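Local coordinates for protein tripartite terminase subunit 3 (Human herpesvirus 5, PDB 3N4P) that probably cuts viral DNA through its C-terminal nuclease domain, the part described here, as a component of the motor that packages the genome into capsids, at residues B[131-136]-B[165-170]; B[193-198]-B[263-268]. One frame throughout, in Å; residues are numbered along the deposited sequence.

Contact 1 (B[131-136]-B[165-170]); sequences LDELRI and RVLFYH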
loop_
_atom_site.group_PDB
_atom_site.type_symbol
_atom_site.label_atom_id
_atom_site.label_comp_id
_atom_site.label_asym_id
_atom_site.label_seq_id
_atom_site.Cartn_x
_atom_site.Cartn_y
_atom_site.Cartn_z
ATOM N N LEU B 131 -9.383 4.670 17.242
ATOM C CA LEU B 131 -8.605 5.754 17.791
ATOM C C LEU B 131 -9.420 6.325 18.962
ATOM O O LEU B 131 -10.562 6.731 18.759
ATOM C CB LEU B 131 -8.419 6.820 16.744
ATOM C CG LEU B 131 -7.518 6.489 15.572
ATOM C CD1 LEU B 131 -7.381 7.711 14.641
ATOM C CD2 LEU B 131 -6.134 5.957 15.954
ATOM N N ASP B 132 -8.854 6.300 20.178
ATOM C CA ASP B 132 -9.590 6.726 21.377
ATOM C C ASP B 132 -9.033 7.928 22.144
ATOM O O ASP B 132 -9.641 8.334 23.151
ATOM C CB ASP B 132 -9.904 5.527 22.332
ATOM C CG ASP B 132 -8.668 5.007 23.160
ATOM O OD1 ASP B 132 -7.464 5.334 22.894
ATOM O OD2 ASP B 132 -8.940 4.213 24.115
ATOM N N GLU B 133 -7.937 8.511 21.642
ATOM C CA GLU B 133 -7.267 9.695 22.216
ATOM C C GLU B 133 -6.603 10.574 21.150
ATOM O O GLU B 133 -6.130 10.065 20.149
ATOM C CB GLU B 133 -6.198 9.208 23.182
ATOM C CG GLU B 133 -5.431 10.234 24.042
ATOM C CD GLU B 133 -4.433 9.509 24.984
ATOM O OE1 GLU B 133 -3.366 8.986 24.498
ATOM O OE2 GLU B 133 -4.717 9.426 26.210
ATOM N N LEU B 134 -6.558 11.882 21.384
ATOM C CA LEU B 134 -5.827 12.849 20.549
ATOM C C LEU B 134 -4.727 13.554 21.280
ATOM O O LEU B 134 -4.955 14.040 22.367
ATOM C CB LEU B 134 -6.723 13.994 20.165
ATOM C CG LEU B 134 -7.441 13.912 18.873
ATOM C CD1 LEU B 134 -8.527 15.070 18.934
ATOM C CD2 LEU B 134 -6.393 14.020 17.713
ATOM N N ARG B 135 -3.576 13.699 20.651
ATOM C CA ARG B 135 -2.480 14.424 21.227
ATOM C C ARG B 135 -1.986 15.383 20.214
ATOM O O ARG B 135 -1.550 14.978 19.135
ATOM C CB ARG B 135 -1.368 13.483 21.587
ATOM C CG ARG B 135 -1.592 12.838 22.900
ATOM C CD ARG B 135 -0.511 11.782 23.265
ATOM N NE ARG B 135 -0.992 11.154 24.482
ATOM C CZ ARG B 135 -0.373 11.163 25.673
ATOM N NH1 ARG B 135 0.864 11.676 25.825
ATOM N NH2 ARG B 135 -0.995 10.605 26.718
ATOM N N ILE B 136 -2.023 16.662 20.566
ATOM C CA ILE B 136 -1.861 17.727 19.598
ATOM C C ILE B 136 -0.751 18.663 20.028
ATOM O O ILE B 136 -0.763 19.133 21.128
ATOM C CB ILE B 136 -3.203 18.529 19.467
ATOM C CG1 ILE B 136 -4.323 17.584 19.040
ATOM C CG2 ILE B 136 -3.091 19.719 18.473
ATOM C CD1 ILE B 136 -5.746 18.215 19.197
ATOM N N ARG B 165 -10.843 12.082 24.402
ATOM C CA ARG B 165 -9.939 12.884 25.242
ATOM C C ARG B 165 -8.944 13.573 24.386
ATOM O O ARG B 165 -8.308 12.948 23.516
ATOM C CB ARG B 165 -9.239 12.068 26.328
ATOM C CG ARG B 165 -9.164 10.629 25.985
ATOM C CD ARG B 165 -9.170 9.686 27.191
ATOM N NE ARG B 165 -8.512 10.188 28.399
ATOM C CZ ARG B 165 -7.340 9.771 28.871
ATOM N NH1 ARG B 165 -6.637 8.839 28.225
ATOM N NH2 ARG B 165 -6.872 10.292 30.006
ATOM N N VAL B 166 -8.791 14.866 24.640
ATOM C CA VAL B 166 -7.866 15.720 23.898
ATOM C C VAL B 166 -6.779 16.173 24.869
ATOM O O VAL B 166 -7.092 16.548 26.008
ATOM C CB VAL B 166 -8.602 16.967 23.407
ATOM C CG1 VAL B 166 -8.035 17.419 22.148
ATOM C CG2 VAL B 166 -10.052 16.637 23.157
ATOM N N LEU B 167 -5.525 16.116 24.447
ATOM C CA LEU B 167 -4.354 16.530 25.243
ATOM C C LEU B 167 -3.530 17.404 24.334
ATOM O O LEU B 167 -3.508 17.180 23.150
ATOM C CB LEU B 167 -3.489 15.342 25.628
ATOM C CG LEU B 167 -3.950 14.421 26.760
ATOM C CD1 LEU B 167 -4.962 13.374 26.327
ATOM C CD2 LEU B 167 -2.762 13.766 27.376
ATOM N N PHE B 168 -2.871 18.404 24.877
ATOM C CA PHE B 168 -2.098 19.320 24.083
ATOM C C PHE B 168 -0.693 19.302 24.646
ATOM O O PHE B 168 -0.482 18.977 25.812
ATOM C CB PHE B 168 -2.670 20.728 24.092
ATOM C CG PHE B 168 -3.781 20.928 23.125
ATOM C CD1 PHE B 168 -5.083 20.632 23.475
ATOM C CD2 PHE B 168 -3.533 21.404 21.841
ATOM C CE1 PHE B 168 -6.145 20.830 22.575
ATOM C CE2 PHE B 168 -4.596 21.597 20.925
ATOM C CZ PHE B 168 -5.897 21.301 21.291
ATOM N N TYR B 169 0.283 19.572 23.797
ATOM C CA TYR B 169 1.678 19.540 24.255
ATOM C C TYR B 169 1.750 20.811 25.079
ATOM O O TYR B 169 1.345 21.858 24.569
ATOM C CB TYR B 169 2.615 19.678 23.076
ATOM C CG TYR B 169 4.051 19.460 23.438
ATOM C CD1 TYR B 169 4.686 18.245 23.126
ATOM C CD2 TYR B 169 4.801 20.452 24.070
ATOM C CE1 TYR B 169 6.030 18.026 23.466
ATOM C CE2 TYR B 169 6.167 20.228 24.418
ATOM C CZ TYR B 169 6.758 19.029 24.106
ATOM O OH TYR B 169 8.076 18.809 24.432
ATOM N N HIS B 170 2.197 20.736 26.329
ATOM C CA HIS B 170 2.304 21.948 27.190
ATOM C C HIS B 170 3.742 22.259 27.501
ATOM O O HIS B 170 4.559 21.352 27.724
ATOM C CB HIS B 170 1.530 21.802 28.485
ATOM C CG HIS B 170 0.074 22.076 28.333
ATOM N ND1 HIS B 170 -0.563 23.133 28.957
ATOM C CD2 HIS B 170 -0.877 21.434 27.618
ATOM C CE1 HIS B 170 -1.841 23.124 28.636
ATOM N NE2 HIS B 170 -2.057 22.102 27.825
#
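E133 meets R165 across two parallel neighbouring strands, whose axes approach to 4.7 Å. Its chain reaches the arginine because CG lies anti to the backbone N (chi1 -174°) and the next torsion is extended, bringing OE2 to 2.8 Å from R165 NH1 in a salt bridge; carboxylate and guanidinium are turned 41° apart, so the pairing is not coplanar. The other oxygen, OE1, takes a hydrogen bond from R135 NE and one from T62 OG1. L134 bonds through both backbone groups: its N donates to R165 O at 3.0 Å, and its O accepts from L167 N. On the opposite face of the sheet its CD1 packs on V166 CG1. R135 returns to the face of E133; L167 CD2 sits 3.7 Å above its guanidinium plane, toward the rim, while NH1 is held by A273 O. I136 N bonds L167 O and I136 O receives Y169 N. Its CG2 lies 3.4 Å from F168 CE2, while CD1 reaches both F168 CZ and V166 CG1. L134, V166 and F168 of this face pack on helix 144-161, the connection of the right-handed beta-alpha-beta crossover. One face is thus apolar and buried under the helix; the other is mixed, a salt-bridge network over the apolar L167, where a carboxylate shared by two arginines probably offsets their like charges and limits the rotation of E133.

Contact 2 (B[193-198]-B[263-268]); sequences EQFISR and MATYLC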
loop_
_atom_site.group_PDB
_atom_site.type_symbol
_atom_site.label_atom_id
_atom_site.label_comp_id
_atom_site.label_asym_id
_atom_site.label_seq_id
_atom_site.Cartn_x
_atom_site.Cartn_y
_atom_site.Cartn_z
ATOM N N GLU B 193 16.730 14.084 11.323
ATOM C CA GLU B 193 17.611 12.945 11.219
ATOM C C GLU B 193 16.922 11.613 11.540
ATOM O O GLU B 193 17.171 10.631 10.876
ATOM C CB GLU B 193 18.829 13.182 12.105
ATOM C CG GLU B 193 19.755 12.047 12.134
ATOM C CD GLU B 193 20.792 12.045 11.000
ATOM O OE1 GLU B 193 20.638 11.255 10.020
ATOM O OE2 GLU B 193 21.763 12.833 11.107
ATOM N N GLN B 194 16.092 11.563 12.567
ATOM C CA GLN B 194 15.269 10.367 12.824
ATOM C C GLN B 194 14.258 10.014 11.674
ATOM O O GLN B 194 14.073 8.845 11.315
ATOM C CB GLN B 194 14.472 10.502 14.157
ATOM C CG GLN B 194 13.565 9.266 14.370
ATOM C CD GLN B 194 12.469 9.412 15.395
ATOM O OE1 GLN B 194 11.370 9.958 15.121
ATOM N NE2 GLN B 194 12.733 8.878 16.576
ATOM N N PHE B 195 13.580 11.019 11.125
ATOM C CA PHE B 195 12.708 10.771 9.957
ATOM C C PHE B 195 13.455 10.122 8.764
ATOM O O PHE B 195 13.071 9.053 8.236
ATOM C CB PHE B 195 12.098 12.065 9.484
ATOM C CG PHE B 195 11.153 11.870 8.372
ATOM C CD1 PHE B 195 9.876 11.400 8.630
ATOM C CD2 PHE B 195 11.552 12.082 7.065
ATOM C CE1 PHE B 195 8.994 11.185 7.588
ATOM C CE2 PHE B 195 10.622 11.889 6.025
ATOM C CZ PHE B 195 9.375 11.431 6.310
ATOM N N ILE B 196 14.542 10.767 8.360
ATOM C CA ILE B 196 15.238 10.338 7.195
ATOM C C ILE B 196 15.558 8.862 7.393
ATOM O O ILE B 196 15.388 8.048 6.475
ATOM C CB ILE B 196 16.481 11.221 6.962
ATOM C CG1 ILE B 196 16.041 12.582 6.408
ATOM C CG2 ILE B 196 17.579 10.526 6.055
ATOM C CD1 ILE B 196 17.163 13.633 6.518
ATOM N N SER B 197 15.994 8.498 8.601
ATOM C CA SER B 197 16.429 7.132 8.826
ATOM C C SER B 197 15.235 6.180 8.820
ATOM O O SER B 197 15.316 5.117 8.204
ATOM C CB SER B 197 17.249 7.013 10.120
ATOM O OG SER B 197 17.307 5.663 10.509
ATOM N N ARG B 198 14.143 6.547 9.501
ATOM C CA ARG B 198 12.903 5.751 9.447
ATOM C C ARG B 198 12.289 5.566 8.077
ATOM O O ARG B 198 11.798 4.473 7.760
ATOM C CB ARG B 198 11.793 6.295 10.402
ATOM C CG ARG B 198 12.127 5.905 11.848
ATOM C CD ARG B 198 11.231 6.642 12.850
ATOM N NE ARG B 198 11.244 5.973 14.158
ATOM C CZ ARG B 198 10.457 6.327 15.193
ATOM N NH1 ARG B 198 9.619 7.322 15.066
ATOM N NH2 ARG B 198 10.490 5.674 16.353
ATOM N N MET B 263 7.505 16.091 12.600
ATOM C CA MET B 263 7.319 16.412 13.996
ATOM C C MET B 263 6.205 15.584 14.615
ATOM O O MET B 263 6.348 15.099 15.725
ATOM C CB MET B 263 7.064 17.900 14.179
ATOM C CG MET B 263 8.180 18.771 13.769
ATOM S SD MET B 263 9.799 18.388 14.613
ATOM C CE MET B 263 10.775 19.395 13.502
ATOM N N ALA B 264 5.110 15.385 13.909
ATOM C CA ALA B 264 4.110 14.489 14.470
ATOM C C ALA B 264 4.749 13.120 14.737
ATOM O O ALA B 264 4.512 12.530 15.793
ATOM C CB ALA B 264 2.878 14.371 13.561
ATOM N N THR B 265 5.541 12.613 13.802
ATOM C CA THR B 265 6.152 11.288 13.983
ATOM C C THR B 265 7.108 11.278 15.177
ATOM O O THR B 265 7.042 10.389 16.016
ATOM C CB THR B 265 6.821 10.766 12.671
ATOM O OG1 THR B 265 7.875 11.651 12.252
ATOM C CG2 THR B 265 5.793 10.725 11.555
ATOM N N TYR B 266 7.948 12.300 15.278
ATOM C CA TYR B 266 8.831 12.520 16.392
ATOM C C TYR B 266 8.141 12.587 17.783
ATOM O O TYR B 266 8.636 11.982 18.760
ATOM C CB TYR B 266 9.565 13.821 16.140
ATOM C CG TYR B 266 10.642 14.154 17.127
ATOM C CD1 TYR B 266 11.815 13.369 17.196
ATOM C CD2 TYR B 266 10.526 15.275 17.964
ATOM C CE1 TYR B 266 12.826 13.657 18.078
ATOM C CE2 TYR B 266 11.563 15.593 18.857
ATOM C CZ TYR B 266 12.702 14.763 18.909
ATOM O OH TYR B 266 13.742 15.028 19.767
ATOM N N LEU B 267 7.028 13.325 17.909
ATOM C CA LEU B 267 6.459 13.422 19.229
ATOM C C LEU B 267 5.661 12.173 19.578
ATOM O O LEU B 267 5.184 12.065 20.683
ATOM C CB LEU B 267 5.612 14.660 19.422
ATOM C CG LEU B 267 5.988 16.138 19.569
ATOM C CD1 LEU B 267 7.445 16.475 19.926
ATOM C CD2 LEU B 267 5.523 16.899 18.393
ATOM N N CYS B 268 5.498 11.243 18.641
ATOM C CA CYS B 268 5.074 9.862 18.988
ATOM C C CYS B 268 5.805 9.165 20.177
ATOM O O CYS B 268 5.141 8.491 20.970
ATOM C CB CYS B 268 5.091 8.908 17.777
ATOM S SG CYS B 268 3.490 8.566 16.919
#
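Helices 187-200 and 256-267 cross almost at right angles, the local axes 94° apart and 9.9 Å from each other at closest approach, with the nearest CA pairs, Q194 to Y266 and F195 to T265, both at 7.7 Å. Such spacing calls for side chains to bridge the gap, and the area buried between the segments, 170 Å², is modest. Q194 reaches across with CG anti to its backbone N (chi1 177°) and an extended chain, so that OE1 comes to 3.8 Å from Y266 CA and also lies near the plane of the tyrosine ring, at the CD1 edge. Amide and ring planes are inclined by 63°, a van der Waals approach rather than a stack. One turn on, R198 runs alongside: Q194 NE2 stands 3.7 Å above the centre of its guanidinium, and T265 O lies at the guanidinium edge, 4.1 Å from R198 NH1, too long for a hydrogen bond. F195 offers its ring edge, CD1, to T265 OG1 at 4.1 Å. That hydroxyl is turned back on its own helix, where it hydrogen-bonds chiefly to I262 O, with V261 O as a second acceptor, while the F195 side chain also touches I258, V261 and I262. This is near-orthogonal helix packing within the nuclease domain; 193-198 belongs to the region required for UL56 interaction and DNA packaging, here seated on the helix that begins at the predicted catalytic D256.

Overall arrangement
Contacts 1 and 2 have centres 18 Å apart and follow one another along the chain, yet they touch directly: Y169 CE1 of contact 1 packs 4.1 Å from L267 CD1 of contact 2. The predicted catalytic residues D68 and E139 bind magnesium in this crystal, and E139 lies within about 11 Å of side chains of both contacts: its side chain is about 9 Å from that of Y169 and about 11 Å from that of Y266. For contact 1, the side chain of I136 is also about 11 Å from that of D68. Contact 1 lies in the sheet whose strand 133-138 runs directly to E139 and whose strand 62-67 ends just before D68, whereas D256 heads the helix of 263-268.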